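Local coordinates for protein inner kinetochore subunit cnp3 (Schizosaccharomyces pombe, PDB 6O2D) that helps build the inner kinetochore on centromeric DNA as a CENP-C homologue, here represented by its dimeric cupin domain, so that chromosomes can be attached to spindle microtubules, at residues Y39-P42 with S43-L46. Residues are numbered along the deposited sequence; the frame is centred on the assembly and turned at random.
Sequences YSLP and SVNL
With CG1 of Val-44 anti to the backbone N (chi1 173°), its other methyl, CG2, lies beside that nitrogen and reaches back over the start of the turn, where it meets CB of Tyr-39, an apolar part of that residue, at 4.1 Å and the carbonyl O of Ser-40 at 3.6 Å. The CD2 methyl of Leu-41 comes to 4.5 Å from the same CG2, a looser apolar touch. Here the chain winds into a short 3-10 segment, two overlapping turns: the Ser-43 N-H reaches O of Ser-40 (3.0 Å, bent to 148°), and the Val-44 N-H reaches O of Leu-41 (3.0 Å, nearly straight at 169°). Pro-42 suits the first turn of such a helix, since its ring holds phi near the helical range and no N-H is needed there; small, polar Ser-43 suits an exposed turn position. This turn ends strand 32-40, which pairs with strand 16-22 and, through Tyr-39 and Ser-40, with an antiparallel strand of the second subunit. It leads from the sheet shared by the two subunits toward the cupin barrel, where the apolar Leu-41 and Val-44 rest on Val-70 of strand 66-73, while Leu-41 also packs on Val-114 of the second subunit.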
ATOM      1  N   TYR B  39      -2.212   2.974  12.703  1.00 52.04           N
ATOM      2  CA  TYR B  39      -3.552   2.609  13.142  1.00 54.26           C
ATOM      3  C   TYR B  39      -3.642   1.098  13.268  1.00 59.82           C
ATOM      4  O   TYR B  39      -3.064   0.357  12.467  1.00 60.46           O
ATOM      5  CB  TYR B  39      -4.658   3.041  12.171  1.00 51.93           C
ATOM      6  CG  TYR B  39      -4.837   4.524  11.952  1.00 49.67           C
ATOM      7  CD1 TYR B  39      -4.037   5.211  11.044  1.00 48.46           C
ATOM      8  CD2 TYR B  39      -5.842   5.227  12.606  1.00 48.21           C
ATOM      9  CE1 TYR B  39      -4.211   6.564  10.819  1.00 45.62           C
ATOM     10  CE2 TYR B  39      -6.025   6.585  12.382  1.00 49.91           C
ATOM     11  CZ  TYR B  39      -5.204   7.244  11.488  1.00 50.70           C
ATOM     12  OH  TYR B  39      -5.368   8.592  11.252  1.00 67.74           O
ATOM     13  N   SER B  40      -4.416   0.647  14.249  1.00 56.45           N
ATOM     14  CA  SER B  40      -4.833  -0.747  14.319  1.00 57.37           C
ATOM     15  C   SER B  40      -6.189  -0.841  13.629  1.00 58.75           C
ATOM     16  O   SER B  40      -7.197  -0.370  14.167  1.00 52.20           O
ATOM     17  CB  SER B  40      -4.906  -1.223  15.766  1.00 46.98           C
ATOM     18  OG  SER B  40      -5.364  -2.559  15.836  1.00 58.94           O
ATOM     19  N   LEU B  41      -6.208  -1.437  12.434  1.00 58.07           N
ATOM     20  CA  LEU B  41      -7.420  -1.460  11.616  1.00 56.35           C
ATOM     21  C   LEU B  41      -8.659  -2.002  12.327  1.00 64.84           C
ATOM     22  O   LEU B  41      -9.729  -1.395  12.168  1.00 69.72           O
ATOM     23  CB  LEU B  41      -7.152  -2.255  10.329  1.00 46.65           C
ATOM     24  CG  LEU B  41      -6.024  -1.705   9.449  1.00 52.51           C
ATOM     25  CD1 LEU B  41      -5.924  -2.446   8.142  1.00 55.32           C
ATOM     26  CD2 LEU B  41      -6.235  -0.247   9.176  1.00 43.53           C
ATOM     27  N   PRO B  42      -8.605  -3.077  13.122  1.00 72.16           N
ATOM     28  CA  PRO B  42      -9.837  -3.528  13.793  1.00 74.49           C
ATOM     29  C   PRO B  42     -10.539  -2.449  14.609  1.00 78.48           C
ATOM     30  O   PRO B  42     -11.770  -2.489  14.728  1.00 81.78           O
ATOM     31  CB  PRO B  42      -9.344  -4.676  14.685  1.00 66.44           C
ATOM     32  CG  PRO B  42      -8.128  -5.178  14.009  1.00 65.30           C
ATOM     33  CD  PRO B  42      -7.467  -3.961  13.442  1.00 70.48           C
ATOM     34  N   SER B  43      -9.809  -1.470  15.143  1.00 67.70           N
ATOM     35  CA  SER B  43     -10.390  -0.442  15.997  1.00 76.40           C
ATOM     36  C   SER B  43     -10.727   0.857  15.258  1.00 78.07           C
ATOM     37  O   SER B  43     -11.100   1.842  15.909  1.00 77.83           O
ATOM     38  CB  SER B  43      -9.443  -0.135  17.163  1.00 85.79           C
ATOM     39  OG  SER B  43      -8.795  -1.306  17.639  1.00 91.76           O
ATOM     40  N   VAL B  44     -10.636   0.876  13.925  1.00 71.22           N
ATOM     41  CA  VAL B  44     -10.942   2.071  13.138  1.00 60.25           C
ATOM     42  C   VAL B  44     -12.442   2.160  12.885  1.00 65.52           C
ATOM     43  O   VAL B  44     -13.075   1.171  12.493  1.00 63.22           O
ATOM     44  CB  VAL B  44     -10.169   2.062  11.808  1.00 59.25           C
ATOM     45  CG1 VAL B  44     -10.630   3.210  10.924  1.00 61.97           C
ATOM     46  CG2 VAL B  44      -8.675   2.132  12.042  1.00 49.89           C
ATOM     47  N   ASN B  45     -13.016   3.345  13.124  1.00 72.43           N
ATOM     48  CA  ASN B  45     -14.411   3.612  12.781  1.00 82.77           C
ATOM     49  C   ASN B  45     -14.555   3.957  11.304  1.00 77.00           C
ATOM     50  O   ASN B  45     -13.743   4.695  10.732  1.00 74.66           O
ATOM     51  CB  ASN B  45     -14.981   4.745  13.634  1.00 83.71           C
ATOM     52  CG  ASN B  45     -14.835   4.482  15.118  1.00 95.03           C
ATOM     53  OD1 ASN B  45     -13.848   4.884  15.737  1.00 99.80           O
ATOM     54  ND2 ASN B  45     -15.811   3.789  15.696  1.00 99.13           N
ATOM     55  N   LEU B  46     -15.583   3.388  10.690  1.00 76.97           N
ATOM     56  CA  LEU B  46     -15.817   3.481   9.260  1.00 84.61           C
ATOM     57  C   LEU B  46     -17.113   4.230   8.967  1.00 91.68           C
ATOM     58  O   LEU B  46     -17.940   4.439   9.860  1.00 86.96           O
ATOM     59  CB  LEU B  46     -15.841   2.069   8.677  1.00 74.68           C
ATOM     60  CG  LEU B  46     -14.585   1.320   9.152  1.00 76.37           C
ATOM     61  CD1 LEU B  46     -14.853  -0.211   9.357  1.00 76.76           C
ATOM     62  CD2 LEU B  46     -13.403   1.561   8.163  1.00 75.13           C
TER